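Local atomic coordinates of ABC transporter, substrate binding protein (Agrobacterium tumefaciens, PDB entry 3C9H), a protein that serves as the substrate-binding component of an ABC transporter, probably capturing a solute in the periplasm for delivery to its membrane partners. Residues A[150-155]-A[228-233]; A[222-227]-A[247-252]; A[289-294]-A[304-309]. All coordinates share one frame; numbering follows the deposited sequence.

Contact 1 (A[150-155]-A[228-233]); sequences KPPATR and FVLGYN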
loop_
_atom_site.group_PDB
_atom_site.type_symbol
_atom_site.label_atom_id
_atom_site.label_comp_id
_atom_site.label_asym_id
_atom_site.label_seq_id
_atom_site.Cartn_x
_atom_site.Cartn_y
_atom_site.Cartn_z
ATOM N N LYS A 150 21.984 17.540 -3.102
ATOM C CA LYS A 150 21.020 16.551 -3.570
ATOM C C LYS A 150 20.351 15.854 -2.367
ATOM O O LYS A 150 20.911 15.827 -1.267
ATOM C CB LYS A 150 21.658 15.570 -4.559
ATOM C CG LYS A 150 22.769 14.682 -4.031
ATOM C CD LYS A 150 23.227 13.756 -5.175
ATOM C CE LYS A 150 24.513 12.962 -4.852
ATOM N NZ LYS A 150 24.769 12.664 -3.385
ATOM N N PRO A 151 19.131 15.320 -2.554
ATOM C CA PRO A 151 18.508 14.706 -1.381
ATOM C C PRO A 151 19.190 13.410 -0.964
ATOM O O PRO A 151 19.921 12.822 -1.763
ATOM C CB PRO A 151 17.079 14.444 -1.850
ATOM C CG PRO A 151 17.180 14.263 -3.297
ATOM C CD PRO A 151 18.251 15.242 -3.739
ATOM N N PRO A 152 18.957 12.967 0.294
ATOM C CA PRO A 152 19.523 11.722 0.810
ATOM C C PRO A 152 18.970 10.519 0.050
ATOM O O PRO A 152 17.811 10.540 -0.348
ATOM C CB PRO A 152 19.097 11.720 2.280
ATOM C CG PRO A 152 17.887 12.598 2.334
ATOM C CD PRO A 152 18.086 13.635 1.288
ATOM N N ALA A 153 19.825 9.523 -0.202
ATOM C CA ALA A 153 19.478 8.331 -0.978
ATOM C C ALA A 153 19.565 7.031 -0.161
ATOM O O ALA A 153 19.269 5.955 -0.671
ATOM C CB ALA A 153 20.383 8.228 -2.200
ATOM N N THR A 154 19.978 7.140 1.093
ATOM C CA THR A 154 20.046 6.032 2.014
ATOM C C THR A 154 19.579 6.542 3.365
ATOM O O THR A 154 19.462 7.754 3.583
ATOM C CB THR A 154 21.490 5.479 2.176
ATOM O OG1 THR A 154 22.290 6.420 2.897
ATOM C CG2 THR A 154 22.129 5.149 0.837
ATOM N N ARG A 155 19.353 5.620 4.284
ATOM C CA ARG A 155 18.941 5.969 5.628
ATOM C C ARG A 155 20.048 6.670 6.427
ATOM O O ARG A 155 19.770 7.580 7.180
ATOM C CB ARG A 155 18.405 4.720 6.340
ATOM C CG ARG A 155 16.963 4.445 5.891
ATOM C CD ARG A 155 16.565 3.024 6.007
ATOM N NE ARG A 155 15.266 2.791 5.375
ATOM C CZ ARG A 155 15.094 2.467 4.097
ATOM N NH1 ARG A 155 13.876 2.274 3.638
ATOM N NH2 ARG A 155 16.126 2.306 3.282
ATOM N N PHE A 228 6.742 20.684 3.665
ATOM C CA PHE A 228 7.691 19.666 4.073
ATOM C C PHE A 228 8.762 19.543 3.025
ATOM O O PHE A 228 8.488 19.674 1.849
ATOM C CB PHE A 228 6.992 18.301 4.175
ATOM C CG PHE A 228 5.967 18.203 5.286
ATOM C CD1 PHE A 228 6.012 19.018 6.401
ATOM C CD2 PHE A 228 4.990 17.214 5.232
ATOM C CE1 PHE A 228 5.070 18.893 7.419
ATOM C CE2 PHE A 228 4.045 17.085 6.248
ATOM C CZ PHE A 228 4.091 17.930 7.339
ATOM N N VAL A 229 9.984 19.255 3.448
ATOM C CA VAL A 229 11.090 19.086 2.500
ATOM C C VAL A 229 11.351 17.609 2.152
ATOM O O VAL A 229 11.880 17.306 1.093
ATOM C CB VAL A 229 12.355 19.736 3.048
ATOM C CG1 VAL A 229 12.092 21.240 3.284
ATOM C CG2 VAL A 229 12.854 19.027 4.320
ATOM N N LEU A 230 10.983 16.701 3.055
ATOM C CA LEU A 230 11.231 15.265 2.892
ATOM C C LEU A 230 10.076 14.434 3.453
ATOM O O LEU A 230 9.514 14.761 4.507
ATOM C CB LEU A 230 12.506 14.838 3.641
ATOM C CG LEU A 230 13.873 15.120 3.016
ATOM C CD1 LEU A 230 14.959 14.974 4.088
ATOM C CD2 LEU A 230 14.144 14.209 1.821
ATOM N N GLY A 231 9.750 13.345 2.763
ATOM C CA GLY A 231 8.907 12.287 3.320
ATOM C C GLY A 231 9.598 10.931 3.269
ATOM O O GLY A 231 10.372 10.637 2.341
ATOM N N TYR A 232 9.302 10.096 4.261
ATOM C CA TYR A 232 9.948 8.809 4.437
ATOM C C TYR A 232 8.906 7.676 4.380
ATOM O O TYR A 232 7.861 7.778 5.013
ATOM C CB TYR A 232 10.698 8.770 5.784
ATOM C CG TYR A 232 11.294 7.431 6.090
ATOM C CD1 TYR A 232 12.475 7.034 5.487
ATOM C CD2 TYR A 232 10.680 6.547 6.975
ATOM C CE1 TYR A 232 13.021 5.782 5.730
ATOM C CE2 TYR A 232 11.227 5.282 7.234
ATOM C CZ TYR A 232 12.388 4.910 6.607
ATOM O OH TYR A 232 12.956 3.677 6.853
ATOM N N ASN A 233 9.222 6.607 3.654
ATOM C CA ASN A 233 8.335 5.432 3.495
ATOM C C ASN A 233 7.007 5.728 2.822
ATOM O O ASN A 233 5.961 5.193 3.202
ATOM C CB ASN A 233 8.081 4.752 4.842
ATOM C CG ASN A 233 9.110 3.691 5.179
ATOM O OD1 ASN A 233 8.966 2.966 6.187
ATOM N ND2 ASN A 233 10.131 3.573 4.353
#

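Contact 2 (A[222-227]-A[247-252]); sequences RVSDGR and PDVGIV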
loop_
_atom_site.group_PDB
_atom_site.type_symbol
_atom_site.label_atom_id
_atom_site.label_comp_id
_atom_site.label_asym_id
_atom_site.label_seq_id
_atom_site.Cartn_x
_atom_site.Cartn_y
_atom_site.Cartn_z
ATOM N N ARG A 222 1.796 18.070 1.098
ATOM C CA ARG A 222 2.623 18.979 1.886
ATOM C C ARG A 222 4.079 19.094 1.387
ATOM O O ARG A 222 4.701 20.164 1.488
ATOM C CB ARG A 222 2.560 18.603 3.360
ATOM C CG ARG A 222 1.198 18.975 4.009
ATOM C CD ARG A 222 0.945 18.222 5.308
ATOM N NE ARG A 222 -0.361 18.563 5.876
ATOM C CZ ARG A 222 -1.535 18.184 5.376
ATOM N NH1 ARG A 222 -1.614 17.402 4.297
ATOM N NH2 ARG A 222 -2.656 18.584 5.970
ATOM N N VAL A 223 4.619 17.994 0.872
ATOM C CA VAL A 223 5.917 17.999 0.181
ATOM C C VAL A 223 5.796 18.781 -1.124
ATOM O O VAL A 223 6.692 19.543 -1.455
ATOM C CB VAL A 223 6.469 16.554 -0.066
ATOM C CG1 VAL A 223 7.743 16.561 -0.955
ATOM C CG2 VAL A 223 6.771 15.875 1.302
ATOM N N SER A 224 4.665 18.646 -1.810
ATOM C CA SER A 224 4.453 19.239 -3.136
ATOM C C SER A 224 4.613 20.743 -3.125
ATOM O O SER A 224 5.215 21.311 -4.035
ATOM C CB SER A 224 3.050 18.910 -3.672
ATOM O OG SER A 224 2.990 19.080 -5.071
ATOM N N ASP A 225 4.070 21.380 -2.093
ATOM C CA ASP A 225 4.110 22.823 -1.995
ATOM C C ASP A 225 5.119 23.310 -0.962
ATOM O O ASP A 225 5.053 24.435 -0.509
ATOM C CB ASP A 225 2.719 23.382 -1.702
ATOM C CG ASP A 225 2.200 22.982 -0.354
ATOM O OD1 ASP A 225 2.980 22.492 0.484
ATOM O OD2 ASP A 225 0.996 23.176 -0.132
ATOM N N GLY A 226 6.035 22.441 -0.564
ATOM C CA GLY A 226 7.177 22.871 0.213
ATOM C C GLY A 226 6.950 23.073 1.682
ATOM O O GLY A 226 7.883 23.451 2.358
ATOM N N ARG A 227 5.746 22.798 2.204
ATOM C CA ARG A 227 5.561 22.802 3.666
ATOM C C ARG A 227 6.525 21.823 4.339
ATOM O O ARG A 227 7.064 22.108 5.420
ATOM C CB ARG A 227 4.120 22.462 4.060
ATOM C CG ARG A 227 3.139 23.634 3.914
ATOM C CD ARG A 227 1.703 23.202 4.174
ATOM N NE ARG A 227 1.143 22.558 2.994
ATOM C CZ ARG A 227 -0.078 22.034 2.915
ATOM N NH1 ARG A 227 -0.883 22.037 3.961
ATOM N NH2 ARG A 227 -0.490 21.496 1.774
ATOM N N PRO A 247 5.369 19.123 -10.529
ATOM C CA PRO A 247 6.787 18.943 -10.859
ATOM C C PRO A 247 7.768 19.108 -9.677
ATOM O O PRO A 247 8.888 18.617 -9.756
ATOM C CB PRO A 247 7.025 20.013 -11.940
ATOM C CG PRO A 247 6.041 21.072 -11.634
ATOM C CD PRO A 247 4.811 20.338 -11.148
ATOM N N ASP A 248 7.351 19.739 -8.587
ATOM C CA ASP A 248 8.240 19.930 -7.426
ATOM C C ASP A 248 8.353 18.745 -6.450
ATOM O O ASP A 248 9.085 18.831 -5.454
ATOM C CB ASP A 248 7.855 21.192 -6.673
ATOM C CG ASP A 248 8.007 22.441 -7.527
ATOM O OD1 ASP A 248 8.716 22.402 -8.560
ATOM O OD2 ASP A 248 7.414 23.460 -7.163
ATOM N N VAL A 249 7.652 17.645 -6.728
ATOM C CA VAL A 249 7.818 16.419 -5.936
ATOM C C VAL A 249 8.833 15.517 -6.625
ATOM O O VAL A 249 8.606 15.034 -7.744
ATOM C CB VAL A 249 6.491 15.632 -5.729
ATOM C CG1 VAL A 249 6.718 14.446 -4.790
ATOM C CG2 VAL A 249 5.403 16.517 -5.147
ATOM N N GLY A 250 9.953 15.300 -5.951
ATOM C CA GLY A 250 10.958 14.334 -6.388
ATOM C C GLY A 250 10.871 13.053 -5.580
ATOM O O GLY A 250 10.356 13.044 -4.464
ATOM N N ILE A 251 11.381 11.980 -6.159
ATOM C CA ILE A 251 11.341 10.639 -5.593
ATOM C C ILE A 251 12.749 10.042 -5.583
ATOM O O ILE A 251 13.490 10.185 -6.568
ATOM C CB ILE A 251 10.455 9.692 -6.456
ATOM C CG1 ILE A 251 9.012 10.207 -6.544
ATOM C CG2 ILE A 251 10.506 8.263 -5.903
ATOM C CD1 ILE A 251 8.193 9.575 -7.670
ATOM N N VAL A 252 13.093 9.344 -4.501
ATOM C CA VAL A 252 14.322 8.538 -4.416
ATOM C C VAL A 252 13.969 7.148 -3.916
ATOM O O VAL A 252 13.376 6.997 -2.829
ATOM C CB VAL A 252 15.379 9.194 -3.466
ATOM C CG1 VAL A 252 16.680 8.409 -3.481
ATOM C CG2 VAL A 252 15.637 10.604 -3.844
#

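Contact 3 (A[289-294]-A[304-309]); sequences GQTIMA and PEVAGE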
loop_
_atom_site.group_PDB
_atom_site.type_symbol
_atom_site.label_atom_id
_atom_site.label_comp_id
_atom_site.label_asym_id
_atom_site.label_seq_id
_atom_site.Cartn_x
_atom_site.Cartn_y
_atom_site.Cartn_z
ATOM N N GLY A 289 -6.644 -5.966 -16.737
ATOM C CA GLY A 289 -6.629 -5.228 -15.494
ATOM C C GLY A 289 -5.217 -4.876 -15.048
ATOM O O GLY A 289 -4.933 -3.737 -14.688
ATOM N N GLN A 290 -4.331 -5.862 -15.106
ATOM C CA GLN A 290 -2.927 -5.660 -14.743
ATOM C C GLN A 290 -2.195 -4.689 -15.674
ATOM O O GLN A 290 -1.274 -3.995 -15.240
ATOM C CB GLN A 290 -2.202 -7.013 -14.683
ATOM C CG GLN A 290 -2.673 -7.917 -13.533
ATOM C CD GLN A 290 -1.928 -7.715 -12.215
ATOM O OE1 GLN A 290 -2.558 -7.539 -11.157
ATOM N NE2 GLN A 290 -0.600 -7.728 -12.264
ATOM N N THR A 291 -2.606 -4.629 -16.946
ATOM C CA THR A 291 -2.034 -3.658 -17.894
ATOM C C THR A 291 -2.480 -2.212 -17.579
ATOM O O THR A 291 -1.691 -1.273 -17.708
ATOM C CB THR A 291 -2.333 -4.034 -19.369
ATOM O OG1 THR A 291 -1.829 -5.338 -19.636
ATOM C CG2 THR A 291 -1.667 -3.057 -20.349
ATOM N N ILE A 292 -3.728 -2.041 -17.150
ATOM C CA ILE A 292 -4.219 -0.724 -16.689
ATOM C C ILE A 292 -3.408 -0.232 -15.503
ATOM O O ILE A 292 -2.951 0.915 -15.494
ATOM C CB ILE A 292 -5.729 -0.729 -16.336
ATOM C CG1 ILE A 292 -6.575 -1.003 -17.589
ATOM C CG2 ILE A 292 -6.129 0.609 -15.677
ATOM C CD1 ILE A 292 -8.047 -1.435 -17.288
ATOM N N MET A 293 -3.204 -1.083 -14.506
ATOM C CA MET A 293 -2.317 -0.747 -13.364
ATOM C C MET A 293 -0.909 -0.289 -13.810
ATOM O O MET A 293 -0.436 0.806 -13.481
ATOM C CB MET A 293 -2.088 -1.978 -12.494
ATOM C CG MET A 293 -3.132 -2.331 -11.471
ATOM S SD MET A 293 -2.665 -3.956 -10.746
ATOM C CE MET A 293 -4.257 -4.439 -10.098
ATOM N N ALA A 294 -0.245 -1.155 -14.561
ATOM C CA ALA A 294 1.113 -0.911 -15.012
ATOM C C ALA A 294 1.235 0.330 -15.896
ATOM O O ALA A 294 2.177 1.105 -15.751
ATOM C CB ALA A 294 1.638 -2.120 -15.761
ATOM N N PRO A 304 2.022 -12.796 -14.695
ATOM C CA PRO A 304 3.065 -13.278 -15.590
ATOM C C PRO A 304 2.739 -12.984 -17.074
ATOM O O PRO A 304 3.592 -13.173 -17.942
ATOM C CB PRO A 304 3.115 -14.785 -15.294
ATOM C CG PRO A 304 1.763 -15.145 -14.788
ATOM C CD PRO A 304 1.238 -13.900 -14.092
ATOM N N GLU A 305 1.525 -12.531 -17.356
ATOM C CA GLU A 305 1.129 -12.126 -18.702
ATOM C C GLU A 305 1.478 -10.696 -19.095
ATOM O O GLU A 305 1.284 -10.327 -20.253
ATOM C CB GLU A 305 -0.378 -12.274 -18.855
ATOM C CG GLU A 305 -0.876 -13.670 -18.632
ATOM C CD GLU A 305 -2.348 -13.765 -18.954
ATOM O OE1 GLU A 305 -3.188 -13.239 -18.168
ATOM O OE2 GLU A 305 -2.662 -14.331 -20.016
ATOM N N VAL A 306 1.964 -9.882 -18.161
ATOM C CA VAL A 306 2.249 -8.477 -18.451
ATOM C C VAL A 306 3.772 -8.213 -18.504
ATOM O O VAL A 306 4.518 -8.596 -17.600
ATOM C CB VAL A 306 1.504 -7.552 -17.448
ATOM C CG1 VAL A 306 1.784 -6.056 -17.718
ATOM C CG2 VAL A 306 -0.004 -7.853 -17.489
ATOM N N ALA A 307 4.210 -7.594 -19.604
ATOM C CA ALA A 307 5.625 -7.268 -19.855
ATOM C C ALA A 307 5.822 -5.771 -19.763
ATOM O O ALA A 307 4.870 -5.016 -19.885
ATOM C CB ALA A 307 6.059 -7.763 -21.247
ATOM N N GLY A 308 7.056 -5.349 -19.517
ATOM C CA GLY A 308 7.402 -3.926 -19.508
ATOM C C GLY A 308 8.091 -3.520 -18.225
ATOM O O GLY A 308 8.390 -4.362 -17.378
ATOM N N GLU A 309 8.346 -2.224 -18.077
ATOM C CA GLU A 309 9.172 -1.747 -16.963
ATOM C C GLU A 309 8.399 -1.714 -15.641
ATOM O O GLU A 309 8.969 -1.982 -14.577
ATOM C CB GLU A 309 9.815 -0.393 -17.302
ATOM C CG GLU A 309 8.930 0.814 -17.175
ATOM C CD GLU A 309 9.711 2.132 -17.332
ATOM O OE1 GLU A 309 10.576 2.231 -18.241
ATOM O OE2 GLU A 309 9.452 3.070 -16.544
#

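Contact 1 (A[150-155]-A[228-233])
In one lobe of the two-lobed periplasmic binding protein fold, P152 and R155, at the entrance to helix 155-164, meet L230 and Y232 on strand 230-235. The contact has an apolar end and a polar end. At the apolar end the CG-CD edge of the P152 ring meets the end of L230, with CD of P152 4.0 Å from CD2 of L230. CG of P152 lies 4.2 Å from CD1 of L230, so both leucine methyls face the ring. F158 and Y161 of the same helix also touch L230, and Y141 of strand 135-142 packs against it from the sheet.

The polar end rests on one bond. NE of R155 donates to OH of Y232 at 2.9 Å, nearly straight, with an N-H...O angle of 160°. The hydroxyl lies close to the guanidinium plane, while the guanidinium and phenol planes stand 81° apart, so the arginine meets the ring at its edge and does not stack on it. With CG anti to the backbone N (chi1 175°), the tyrosine ring swings its hydroxyl up to the arginine even though the two CA atoms are 9.5 Å apart. The alkyl part of R155 follows, CD passing 3.8 Å from the same OH.

Y232 OH is also hydrogen-bonded to OD2 of D191, and NH2 of R155 has its own salt bridge to OD1 of D256 and a bond to the carbonyl O of Y257, whose side chain adds a cation-pi contact. The buried hydroxyl thus links a guanidinium to a carboxylate. Accepting from the arginine should polarise the phenol and strengthen its bond to D191, while the acidic neighbours probably keep the buried guanidinium charged.

Contact 2 (A[222-227]-A[247-252])
No hydrogen bond joins S224 to V249, although their CA atoms are only 5.2 Å apart; the serine instead meets the strand through a hydroxyl laid against a methyl group. CG2 of V249 lies 3.5 Å from OG of S224 and 3.5 Å from its CA, so a single branch abuts both the side chain and the backbone of the last helical turn. CG1 of V249, anti to its own backbone N (chi1 -175°), takes the other direction and approaches CG1 of V223 loosely at 4.5 Å. Next to this, CB of D248 packs 3.7 Å from the carbonyl O of S224.

Beyond S224 the chain closes in an Asx turn, D225 OD1 accepting from N of R227 at 3.3 Å. The same oxygen takes NE of R227 on its syn lone pair at 3.1 Å, within a salt bridge. CG of R222 lies over the centre of the R227 guanidinium.

Helix 216-224 ends here against the start of strand 249-252. W242 of helix 236-245 touches S224, and strand 135-142 pairs with strand 249-252 while its V140 touches V223.

Contact 3 (A[289-294]-A[304-309])
V306 turns its side chain into helix 287-296 and makes every contact from the loop side, meeting Q290, T291 and A294, three residues spaced so that they line one face of the helix. The close packing is at CG2 of V306, which lies 3.7 Å from CB of Q290 and 3.8 Å from OG1 of T291. The valine and threonine side chains cross obliquely, a methyl beside a hydroxyl. OG1 of T291 is anti to its own carbonyl carbon (chi1 -57°) and sits beside the backbone N, where it hydrogen-bonds back along the helix to the carbonyl O of K287; its polarity is therefore met within the helix while its flank is left to the valine.

The other methyl is more loosely placed. CG1 of V306 is 4.2 Å from OG1 of T291 and 4.4 Å from CB of A294.

Helix and loop belong to the periplasmic binding protein fold of the bacterial extracellular solute-binding family. After helix 287-296 the chain returns past it as a loop without regular structure before entering helix 312-319. Elsewhere on the helix I292 packs against P49 and M50 of helix 44-57. Between these two segments the hold is by van der Waals contact; a weak hydrogen bond from R295 NH2 to A307 O is added just past A294.

Around V306 the loop is open to solvent. P304 points away from the helix, and E305, A307 and E309 are all exposed. At G308 the backbone takes a positive phi of 127°, and its carbonyl O is hydrogen-bonded to the hydroxyls of T311, just before helix 312-319, and T314 in its first turn.

How the contacts relate
Contacts 1 and 2 are neighbours, their centres 11 Å apart, and both border strand 135-142, which pairs with strands 230-235 and 249-252. Along the chain their segments alternate: 150-155, 222-227, 228-233, then 247-252. Residues 222-227 run directly into 228-233, where F228 N probably hydrogen-bonds to R222 O, and V252 of contact 2 packs on A153 of contact 1. Contact 3 comes later in sequence and lies apart, its centre 29 Å from contact 1 and 28 Å from contact 2. It adjoins helix 44-57, which follows the magnesium ligands S41 and D43. Contact 3 probably lies in the other lobe, the one that carries the magnesium site, consistent with the two-lobed fold of periplasmic binding proteins.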